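Local coordinates for SPbeta prophage-derived uncharacterized protein YorR (Bacillus subtilis, PDB 3KB2), which is of unknown function but binds guanosine-3'-monophosphate-5'-diphosphate and magnesium and may be a nucleotide kinase of the dTMP kinase type, at residues 12-17 and 100-104; 143-147 and 159-163; 3-9 and 95-101. All blocks are in the same frame, centred on the assembly; numbering follows the deposited sequence.

All three contacts touch the parallel sheet of a P-loop fold: contacts 1 and 3 both use strand 96-102, and contact 2 begins on its neighbour, strand 143-147. Contact 3 joins 96-102 to strand 3-7; contact 1, sharing Y100 and L101 with contact 3, packs that strand's end against the phosphate-binding loop that follows strand 3-7. From this loop K14 NZ reaches back to within 3.2 Å of P9 O in contact 3. Y100 N lies 2.7 Å from Y144 O of contact 2. Contact centres are 9 to 11 Å apart. G3D and magnesium are bound at contact 1; the side chains of L101 and W146 are about 6 and 11 Å from the nucleotide, between nearest atoms.

Contact 1: residues 12-17 and 100-104; sequences CFKSTV and YLHAD. With MG (magnesium ion), chain D; G3D (guanosine-3'-monophosphate-5'-diphosphate), chain C.
C12 (phi/psi -120/31) packs against the C-terminal end of strand 96-102, C12 CA lying 5.8 Å from H102 CA. C12 CB is 4.1 Å from L101 CB, C12 SG (chi1 m) is 3.8 Å from H102 C, and C12 O is 3.3 Å from L101 CD1. C12 N donates to G3D O2B (3.2 Å). F13, left-handed at 67/10, is the N-cap of the helix beginning at K14, its ring presenting one face to the guanine. This is a Walker A-type P-loop between the first strand and first helix, with F13 in place of the usual second glycine. K14 gives N (2.7 Å) and NZ (3.2 Å) to G3D O2B, while K14 CG touches L101 CD1 at 4.1 Å. S15 N donates to G3D O3B (3.1 Å), and S15 OG (2.3 Å), G3D O3B (2.2 Å) and four waters coordinate the magnesium. T16 binds G3D O1A through N (2.9 Å) and OG1 (2.7 Å). V17 (t) places CG2 4.0 Å from CD1 of L101 (m,t).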
loop_
_atom_site.group_PDB
_atom_site.type_symbol
_atom_site.label_atom_id
_atom_site.label_comp_id
_atom_site.label_asym_id
_atom_site.label_seq_id
_atom_site.Cartn_x
_atom_site.Cartn_y
_atom_site.Cartn_z
ATOM N N CYS A 12 -7.768 -11.371 6.734
ATOM C CA CYS A 12 -8.423 -11.873 7.926
ATOM C C CYS A 12 -9.761 -12.511 7.582
ATOM O O CYS A 12 -10.695 -12.481 8.377
ATOM C CB CYS A 12 -8.594 -10.755 8.961
ATOM S SG CYS A 12 -7.033 -10.247 9.750
ATOM N N PHE A 13 -9.834 -13.082 6.385
ATOM C CA PHE A 13 -11.016 -13.781 5.912
ATOM C C PHE A 13 -12.257 -12.922 5.670
ATOM O O PHE A 13 -13.337 -13.459 5.431
ATOM C CB PHE A 13 -11.375 -14.916 6.892
ATOM C CG PHE A 13 -10.208 -15.823 7.267
ATOM C CD1 PHE A 13 -9.067 -15.899 6.472
ATOM C CD2 PHE A 13 -10.286 -16.652 8.390
ATOM C CE1 PHE A 13 -8.030 -16.787 6.788
ATOM C CE2 PHE A 13 -9.248 -17.540 8.701
ATOM C CZ PHE A 13 -8.129 -17.606 7.904
ATOM N N LYS A 14 -12.118 -11.601 5.707
ATOM C CA LYS A 14 -13.279 -10.734 5.514
ATOM C C LYS A 14 -14.101 -11.036 4.266
ATOM O O LYS A 14 -15.302 -11.282 4.357
ATOM C CB LYS A 14 -12.854 -9.258 5.529
ATOM C CG LYS A 14 -12.213 -8.851 6.853
ATOM C CD LYS A 14 -12.166 -7.342 7.045
ATOM C CE LYS A 14 -11.539 -6.647 5.852
ATOM N NZ LYS A 14 -10.234 -7.241 5.545
ATOM N N SER A 15 -13.455 -11.036 3.104
ATOM C CA SER A 15 -14.153 -11.288 1.847
ATOM C C SER A 15 -14.684 -12.705 1.693
ATOM O O SER A 15 -15.717 -12.930 1.057
ATOM C CB SER A 15 -13.235 -10.936 0.689
ATOM O OG SER A 15 -13.039 -9.533 0.686
ATOM N N THR A 16 -13.963 -13.656 2.279
ATOM C CA THR A 16 -14.348 -15.063 2.252
ATOM C C THR A 16 -15.605 -15.185 3.112
ATOM O O THR A 16 -16.616 -15.733 2.676
ATOM C CB THR A 16 -13.227 -15.942 2.847
ATOM O OG1 THR A 16 -12.028 -15.725 2.100
ATOM C CG2 THR A 16 -13.589 -17.427 2.779
ATOM N N VAL A 17 -15.542 -14.662 4.336
ATOM C CA VAL A 17 -16.699 -14.727 5.222
ATOM C C VAL A 17 -17.894 -14.103 4.525
ATOM O O VAL A 17 -18.980 -14.673 4.511
ATOM C CB VAL A 17 -16.442 -13.995 6.555
ATOM C CG1 VAL A 17 -17.746 -13.826 7.321
ATOM C CG2 VAL A 17 -15.470 -14.797 7.385
ATOM N N TYR A 100 -15.577 -7.669 13.713
ATOM C CA TYR A 100 -14.170 -7.289 13.686
ATOM C C TYR A 100 -13.351 -8.571 13.566
ATOM O O TYR A 100 -13.282 -9.367 14.500
ATOM C CB TYR A 100 -13.805 -6.524 14.976
ATOM C CG TYR A 100 -12.320 -6.259 15.190
ATOM C CD1 TYR A 100 -11.473 -5.965 14.114
ATOM C CD2 TYR A 100 -11.761 -6.289 16.473
ATOM C CE1 TYR A 100 -10.107 -5.717 14.312
ATOM C CE2 TYR A 100 -10.392 -6.036 16.674
ATOM C CZ TYR A 100 -9.575 -5.754 15.591
ATOM O OH TYR A 100 -8.224 -5.520 15.773
ATOM N N LEU A 101 -12.750 -8.780 12.405
ATOM C CA LEU A 101 -11.946 -9.962 12.210
ATOM C C LEU A 101 -10.484 -9.574 12.303
ATOM O O LEU A 101 -10.029 -8.671 11.598
ATOM C CB LEU A 101 -12.243 -10.585 10.850
ATOM C CG LEU A 101 -13.692 -11.013 10.602
ATOM C CD1 LEU A 101 -13.781 -11.762 9.277
ATOM C CD2 LEU A 101 -14.170 -11.911 11.734
ATOM N N HIS A 102 -9.741 -10.252 13.173
ATOM C CA HIS A 102 -8.323 -9.943 13.344
ATOM C C HIS A 102 -7.443 -11.186 13.439
ATOM O O HIS A 102 -7.878 -12.301 13.135
ATOM C CB HIS A 102 -8.132 -9.092 14.606
ATOM C CG HIS A 102 -8.624 -9.757 15.855
ATOM N ND1 HIS A 102 -9.962 -9.835 16.177
ATOM C CD2 HIS A 102 -7.963 -10.428 16.827
ATOM C CE1 HIS A 102 -10.104 -10.527 17.293
ATOM N NE2 HIS A 102 -8.907 -10.899 17.708
ATOM N N ALA A 103 -6.199 -10.976 13.856
ATOM C CA ALA A 103 -5.228 -12.055 14.038
ATOM C C ALA A 103 -3.928 -11.434 14.524
ATOM O O ALA A 103 -3.690 -10.242 14.311
ATOM C CB ALA A 103 -4.993 -12.792 12.729
ATOM N N ASP A 104 -3.093 -12.228 15.183
ATOM C CA ASP A 104 -1.820 -11.723 15.670
ATOM C C ASP A 104 -1.010 -11.208 14.481
ATOM O O ASP A 104 -1.271 -11.581 13.343
ATOM C CB ASP A 104 -1.035 -12.829 16.401
ATOM C CG ASP A 104 -1.619 -13.158 17.776
ATOM O OD1 ASP A 104 -2.342 -12.305 18.347
ATOM O OD2 ASP A 104 -1.342 -14.264 18.300
HETATM MG MG MG D . -11.035 -8.399 0.909
HETATM P PB G3D C . -9.402 -10.401 3.332
HETATM O O1B G3D C . -8.226 -9.477 3.003
HETATM O O2B G3D C . -9.982 -10.298 4.674
HETATM O O3B G3D C . -10.581 -10.152 2.197
HETATM P PA G3D C . -9.834 -13.027 2.264
HETATM O O3A G3D C . -9.018 -11.882 3.043
HETATM O O1A G3D C . -11.133 -13.281 2.867
HETATM O O2A G3D C . -9.767 -12.664 0.772
HETATM O "O5'" G3D C . -8.912 -14.364 2.613
HETATM C "C5'" G3D C . -7.466 -14.049 2.470
HETATM C "C4'" G3D C . -6.985 -15.560 2.214
HETATM O "O4'" G3D C . -7.146 -16.455 3.327
HETATM C "C3'" G3D C . -7.508 -16.281 1.085
HETATM O "O3'" G3D C . -6.509 -16.962 0.370
HETATM C "C2'" G3D C . -8.701 -17.172 1.539
HETATM O "O2'" G3D C . -8.838 -18.254 0.801
HETATM C "C1'" G3D C . -7.847 -17.646 2.950
HETATM N N9 G3D C . -8.855 -18.262 3.892
HETATM C C8 G3D C . -10.206 -17.947 3.882
HETATM N N7 G3D C . -10.591 -18.756 4.894
HETATM C C5 G3D C . -9.612 -19.616 5.393
HETATM C C6 G3D C . -9.723 -20.473 6.308
HETATM O O6 G3D C . -10.589 -20.922 7.121
HETATM N N1 G3D C . -8.383 -21.082 6.613
HETATM C C2 G3D C . -7.416 -20.655 5.884
HETATM N N2 G3D C . -6.079 -21.219 6.256
HETATM N N3 G3D C . -7.288 -19.691 4.985
HETATM C C4 G3D C . -8.523 -19.251 4.762
HETATM P P1 G3D C . -6.238 -16.868 -0.957
HETATM O O4P G3D C . -6.935 -17.869 -1.704
HETATM O O5P G3D C . -4.670 -17.224 -0.975
HETATM O O6P G3D C . -6.165 -15.479 -1.598
HETATM O O HOH W 1 -10.339 -10.361 -0.198
HETATM O O HOH W 2 -11.930 -7.070 2.512
HETATM O O HOH W 3 -11.073 -7.332 -1.122
HETATM O O HOH W 4 -9.055 -7.464 1.444
#

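Contact 2: residues 143-147 and 159-163; sequences TYSWD and DIIFL
Strand 143-147 and helix 159-163 run nearly antiparallel at 161°, with their axes 11.5 Å apart; the nearest CA atoms are Y144 CA and I160 CA (9.1 Å) and W146 CA and D159 CA (9.8 Å). D159, with chi1 near -92°, points at the strand, and its OD2 accepts a hydrogen bond of 3.0 Å from W146 NE1 near the plane of the indole (chi1 -86°, chi2 -84°). One residue on, I160 starts sideways, but in its m,t rotamer CG1 comes to 3.9 Å from W146 CH2. L163, whose N bonds D159 O at 3.1 Å, returns to the same side of the helix and, also m,t, sets CD1 over a face of the Y144 ring (chi1 -48°, chi2 85°) in a CH-pi contact 3.9 Å from the centroid. The same CD1 meets the indole edge, 4.0 Å from W146 CH2. Strand 143-147, an edge strand of the sheet, and helix 153-166 packed back on it form a beta-alpha unit of the parallel-sheet P-loop fold.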
loop_
_atom_site.group_PDB
_atom_site.type_symbol
_atom_site.label_atom_id
_atom_site.label_comp_id
_atom_site.label_asym_id
_atom_site.label_seq_id
_atom_site.Cartn_x
_atom_site.Cartn_y
_atom_site.Cartn_z
ATOM N N THR A 143 -19.707 -4.639 19.078
ATOM C CA THR A 143 -18.969 -5.339 18.030
ATOM C C THR A 143 -18.625 -6.775 18.434
ATOM O O THR A 143 -18.511 -7.082 19.615
ATOM C CB THR A 143 -17.668 -4.575 17.683
ATOM O OG1 THR A 143 -16.791 -4.573 18.815
ATOM C CG2 THR A 143 -17.985 -3.130 17.322
ATOM N N TYR A 144 -18.487 -7.655 17.448
ATOM C CA TYR A 144 -18.133 -9.045 17.708
ATOM C C TYR A 144 -16.809 -9.298 17.008
ATOM O O TYR A 144 -16.660 -8.991 15.824
ATOM C CB TYR A 144 -19.183 -10.012 17.157
ATOM C CG TYR A 144 -20.608 -9.671 17.500
ATOM C CD1 TYR A 144 -21.327 -8.772 16.718
ATOM C CD2 TYR A 144 -21.249 -10.264 18.590
ATOM C CE1 TYR A 144 -22.646 -8.473 16.997
ATOM C CE2 TYR A 144 -22.575 -9.969 18.884
ATOM C CZ TYR A 144 -23.268 -9.071 18.078
ATOM O OH TYR A 144 -24.588 -8.769 18.335
ATOM N N SER A 145 -15.862 -9.867 17.743
ATOM C CA SER A 145 -14.542 -10.140 17.210
ATOM C C SER A 145 -14.230 -11.627 17.123
ATOM O O SER A 145 -14.697 -12.428 17.931
ATOM C CB SER A 145 -13.488 -9.462 18.082
ATOM O OG SER A 145 -13.410 -10.090 19.351
ATOM N N TRP A 146 -13.412 -11.972 16.135
ATOM C CA TRP A 146 -12.982 -13.337 15.887
ATOM C C TRP A 146 -11.508 -13.336 15.495
ATOM O O TRP A 146 -11.094 -12.599 14.596
ATOM C CB TRP A 146 -13.814 -13.947 14.759
ATOM C CG TRP A 146 -15.112 -14.554 15.206
ATOM C CD1 TRP A 146 -15.299 -15.812 15.699
ATOM C CD2 TRP A 146 -16.402 -13.920 15.226
ATOM N NE1 TRP A 146 -16.624 -16.001 16.028
ATOM C CE2 TRP A 146 -17.321 -14.857 15.746
ATOM C CE3 TRP A 146 -16.866 -12.651 14.855
ATOM C CZ2 TRP A 146 -18.678 -14.567 15.906
ATOM C CZ3 TRP A 146 -18.224 -12.361 15.014
ATOM C CH2 TRP A 146 -19.109 -13.316 15.535
ATOM N N ASP A 147 -10.723 -14.156 16.186
ATOM C CA ASP A 147 -9.295 -14.286 15.912
ATOM C C ASP A 147 -9.184 -15.299 14.775
ATOM O O ASP A 147 -9.286 -16.500 15.002
ATOM C CB ASP A 147 -8.579 -14.807 17.165
ATOM C CG ASP A 147 -7.074 -14.974 16.977
ATOM O OD1 ASP A 147 -6.419 -15.458 17.927
ATOM O OD2 ASP A 147 -6.542 -14.624 15.899
ATOM N N ASP A 159 -21.129 -18.822 13.054
ATOM C CA ASP A 159 -21.419 -18.042 14.263
ATOM C C ASP A 159 -22.271 -16.822 13.946
ATOM O O ASP A 159 -23.215 -16.518 14.665
ATOM C CB ASP A 159 -20.138 -17.563 14.943
ATOM C CG ASP A 159 -19.638 -18.532 16.000
ATOM O OD1 ASP A 159 -20.259 -19.603 16.183
ATOM O OD2 ASP A 159 -18.621 -18.217 16.650
ATOM N N ILE A 160 -21.921 -16.121 12.873
ATOM C CA ILE A 160 -22.657 -14.934 12.474
ATOM C C ILE A 160 -24.064 -15.295 12.007
ATOM O O ILE A 160 -25.022 -14.563 12.268
ATOM C CB ILE A 160 -21.896 -14.172 11.362
ATOM C CG1 ILE A 160 -20.609 -13.566 11.951
ATOM C CG2 ILE A 160 -22.791 -13.102 10.746
ATOM C CD1 ILE A 160 -19.689 -12.915 10.923
ATOM N N ILE A 161 -24.195 -16.426 11.323
ATOM C CA ILE A 161 -25.505 -16.867 10.845
ATOM C C ILE A 161 -26.386 -17.128 12.058
ATOM O O ILE A 161 -27.579 -16.801 12.073
ATOM C CB ILE A 161 -25.379 -18.149 9.999
ATOM C CG1 ILE A 161 -24.672 -17.808 8.684
ATOM C CG2 ILE A 161 -26.775 -18.748 9.730
ATOM C CD1 ILE A 161 -24.289 -18.993 7.867
ATOM N N PHE A 162 -25.773 -17.711 13.082
ATOM C CA PHE A 162 -26.455 -18.007 14.326
ATOM C C PHE A 162 -26.996 -16.722 14.954
ATOM O O PHE A 162 -28.138 -16.678 15.394
ATOM C CB PHE A 162 -25.490 -18.679 15.299
ATOM C CG PHE A 162 -25.958 -18.648 16.721
ATOM C CD1 PHE A 162 -26.956 -19.519 17.160
ATOM C CD2 PHE A 162 -25.435 -17.710 17.613
ATOM C CE1 PHE A 162 -27.432 -19.457 18.467
ATOM C CE2 PHE A 162 -25.901 -17.635 18.922
ATOM C CZ PHE A 162 -26.904 -18.510 19.354
ATOM N N LEU A 163 -26.159 -15.690 15.007
ATOM C CA LEU A 163 -26.529 -14.395 15.579
ATOM C C LEU A 163 -27.661 -13.697 14.843
ATOM O O LEU A 163 -28.512 -13.069 15.462
ATOM C CB LEU A 163 -25.316 -13.457 15.609
ATOM C CG LEU A 163 -24.304 -13.630 16.741
ATOM C CD1 LEU A 163 -23.018 -12.884 16.429
ATOM C CD2 LEU A 163 -24.920 -13.133 18.041
#

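Contact 3: residues 3-9 and 95-101; sequences LIILEGP and KAKVVYL
Six backbone hydrogen bonds join 3-7 to 95-101. L3 N donates to K95 O (2.6 Å) and L3 O accepts from K97 N (2.8 Å); I5 N bonds K97 O (2.9 Å) and I5 O takes V99 N (2.6 Å); E7 N bonds V99 O (2.8 Å) and E7 O takes L101 N (2.8 Å). Each of L3, I5 and E7 thus bonds two residues flanking its partner, the parallel register being L3-A96, I4-K97, I5-V98, L6-V99 and E7-Y100. E7 OE1 is hydrogen-bonded to S66 OG and F63 N. The axes lie 4.7 Å apart and cross at -16°. A CA-H...O contact runs from G8 CA to L101 O (3.3 Å). G8, at 137/164, must be glycine: a CB would clash with L101 O and jam against E7 O. On the face of I4, K97, L6 and V99, L6 (m,t) brings CD2 to 3.6 Å from V99 CB. On the face of L3, A96, I5, V98, E7 and Y100, I5 CD1 lies 4.2 Å from A96 CB and 4.3 Å from V98 CG2. Main-chain bonding thus fixes the register, while the mostly apolar side chains on the two faces pack under helices 14-25 and 122-137.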
loop_
_atom_site.group_PDB
_atom_site.type_symbol
_atom_site.label_atom_id
_atom_site.label_comp_id
_atom_site.label_asym_id
_atom_site.label_seq_id
_atom_site.Cartn_x
_atom_site.Cartn_y
_atom_site.Cartn_z
ATOM N N LEU A 3 -27.987 -5.625 8.848
ATOM C CA LEU A 3 -26.849 -5.072 8.125
ATOM C C LEU A 3 -25.557 -5.589 8.733
ATOM O O LEU A 3 -25.191 -5.212 9.846
ATOM C CB LEU A 3 -26.887 -3.543 8.189
ATOM C CG LEU A 3 -25.738 -2.771 7.547
ATOM C CD1 LEU A 3 -25.691 -3.052 6.056
ATOM C CD2 LEU A 3 -25.939 -1.277 7.800
ATOM N N ILE A 4 -24.865 -6.454 7.997
ATOM C CA ILE A 4 -23.621 -7.045 8.485
ATOM C C ILE A 4 -22.406 -6.277 8.001
ATOM O O ILE A 4 -22.176 -6.148 6.807
ATOM C CB ILE A 4 -23.501 -8.511 8.033
ATOM C CG1 ILE A 4 -24.772 -9.280 8.438
ATOM C CG2 ILE A 4 -22.271 -9.147 8.654
ATOM C CD1 ILE A 4 -24.832 -10.686 7.906
ATOM N N ILE A 5 -21.624 -5.776 8.943
ATOM C CA ILE A 5 -20.433 -5.003 8.620
ATOM C C ILE A 5 -19.166 -5.775 8.997
ATOM O O ILE A 5 -18.983 -6.171 10.156
ATOM C CB ILE A 5 -20.475 -3.646 9.361
ATOM C CG1 ILE A 5 -21.711 -2.855 8.903
ATOM C CG2 ILE A 5 -19.234 -2.842 9.073
ATOM C CD1 ILE A 5 -22.157 -1.815 9.888
ATOM N N LEU A 6 -18.295 -5.984 8.016
ATOM C CA LEU A 6 -17.044 -6.717 8.225
ATOM C C LEU A 6 -15.852 -5.775 8.236
ATOM O O LEU A 6 -15.554 -5.122 7.243
ATOM C CB LEU A 6 -16.879 -7.764 7.124
ATOM C CG LEU A 6 -18.079 -8.712 7.058
ATOM C CD1 LEU A 6 -17.921 -9.680 5.903
ATOM C CD2 LEU A 6 -18.193 -9.474 8.387
ATOM N N GLU A 7 -15.165 -5.716 9.367
ATOM C CA GLU A 7 -14.019 -4.838 9.506
ATOM C C GLU A 7 -12.809 -5.604 9.995
ATOM O O GLU A 7 -12.927 -6.699 10.544
ATOM C CB GLU A 7 -14.342 -3.696 10.480
ATOM C CG GLU A 7 -15.418 -2.740 9.986
ATOM C CD GLU A 7 -14.890 -1.758 8.962
ATOM O OE1 GLU A 7 -14.113 -2.183 8.079
ATOM O OE2 GLU A 7 -15.254 -0.560 9.025
ATOM N N GLY A 8 -11.640 -5.013 9.797
ATOM C CA GLY A 8 -10.418 -5.653 10.228
ATOM C C GLY A 8 -9.335 -5.519 9.180
ATOM O O GLY A 8 -9.616 -5.192 8.019
ATOM N N PRO A 9 -8.074 -5.761 9.570
ATOM C CA PRO A 9 -6.925 -5.674 8.668
ATOM C C PRO A 9 -7.005 -6.716 7.557
ATOM O O PRO A 9 -7.839 -7.624 7.600
ATOM C CB PRO A 9 -5.745 -5.930 9.599
ATOM C CG PRO A 9 -6.333 -6.896 10.603
ATOM C CD PRO A 9 -7.647 -6.216 10.907
ATOM N N LYS A 95 -30.029 -2.348 13.452
ATOM C CA LYS A 95 -30.063 -3.345 12.408
ATOM C C LYS A 95 -28.668 -3.796 12.072
ATOM O O LYS A 95 -28.477 -4.718 11.283
ATOM C CB LYS A 95 -30.684 -2.735 11.163
ATOM C CG LYS A 95 -29.946 -1.488 10.700
ATOM C CD LYS A 95 -30.344 -1.099 9.289
ATOM C CE LYS A 95 -29.838 0.291 8.930
ATOM N NZ LYS A 95 -30.149 0.628 7.504
ATOM N N ALA A 96 -27.688 -3.145 12.669
ATOM C CA ALA A 96 -26.320 -3.472 12.355
ATOM C C ALA A 96 -25.683 -4.507 13.250
ATOM O O ALA A 96 -25.983 -4.602 14.441
ATOM C CB ALA A 96 -25.481 -2.205 12.349
ATOM N N LYS A 97 -24.815 -5.302 12.636
ATOM C CA LYS A 97 -24.037 -6.326 13.320
ATOM C C LYS A 97 -22.622 -6.001 12.865
ATOM O O LYS A 97 -22.273 -6.214 11.698
ATOM C CB LYS A 97 -24.436 -7.728 12.849
ATOM C CG LYS A 97 -25.285 -8.519 13.842
ATOM C CD LYS A 97 -26.571 -7.783 14.206
ATOM C CE LYS A 97 -27.515 -8.666 15.021
ATOM N NZ LYS A 97 -26.916 -9.130 16.302
ATOM N N VAL A 98 -21.824 -5.452 13.778
ATOM C CA VAL A 98 -20.455 -5.066 13.466
ATOM C C VAL A 98 -19.462 -6.169 13.777
ATOM O O VAL A 98 -19.270 -6.531 14.934
ATOM C CB VAL A 98 -20.031 -3.807 14.241
ATOM C CG1 VAL A 98 -18.633 -3.394 13.813
ATOM C CG2 VAL A 98 -21.015 -2.689 13.977
ATOM N N VAL A 99 -18.826 -6.697 12.741
ATOM C CA VAL A 99 -17.861 -7.767 12.930
ATOM C C VAL A 99 -16.429 -7.283 12.772
ATOM O O VAL A 99 -16.105 -6.567 11.827
ATOM C CB VAL A 99 -18.117 -8.903 11.936
ATOM C CG1 VAL A 99 -17.140 -10.037 12.172
ATOM C CG2 VAL A 99 -19.525 -9.375 12.075
ATOM N N TYR A 100 -15.577 -7.669 13.713
ATOM C CA TYR A 100 -14.170 -7.289 13.686
ATOM C C TYR A 100 -13.351 -8.571 13.566
ATOM O O TYR A 100 -13.282 -9.367 14.500
ATOM C CB TYR A 100 -13.805 -6.524 14.976
ATOM C CG TYR A 100 -12.320 -6.259 15.190
ATOM C CD1 TYR A 100 -11.473 -5.965 14.114
ATOM C CD2 TYR A 100 -11.761 -6.289 16.473
ATOM C CE1 TYR A 100 -10.107 -5.717 14.312
ATOM C CE2 TYR A 100 -10.392 -6.036 16.674
ATOM C CZ TYR A 100 -9.575 -5.754 15.591
ATOM O OH TYR A 100 -8.224 -5.520 15.773
ATOM N N LEU A 101 -12.750 -8.780 12.405
ATOM C CA LEU A 101 -11.946 -9.962 12.210
ATOM C C LEU A 101 -10.484 -9.574 12.303
ATOM O O LEU A 101 -10.029 -8.671 11.598
ATOM C CB LEU A 101 -12.243 -10.585 10.850
ATOM C CG LEU A 101 -13.692 -11.013 10.602
ATOM C CD1 LEU A 101 -13.781 -11.762 9.277
ATOM C CD2 LEU A 101 -14.170 -11.911 11.734
#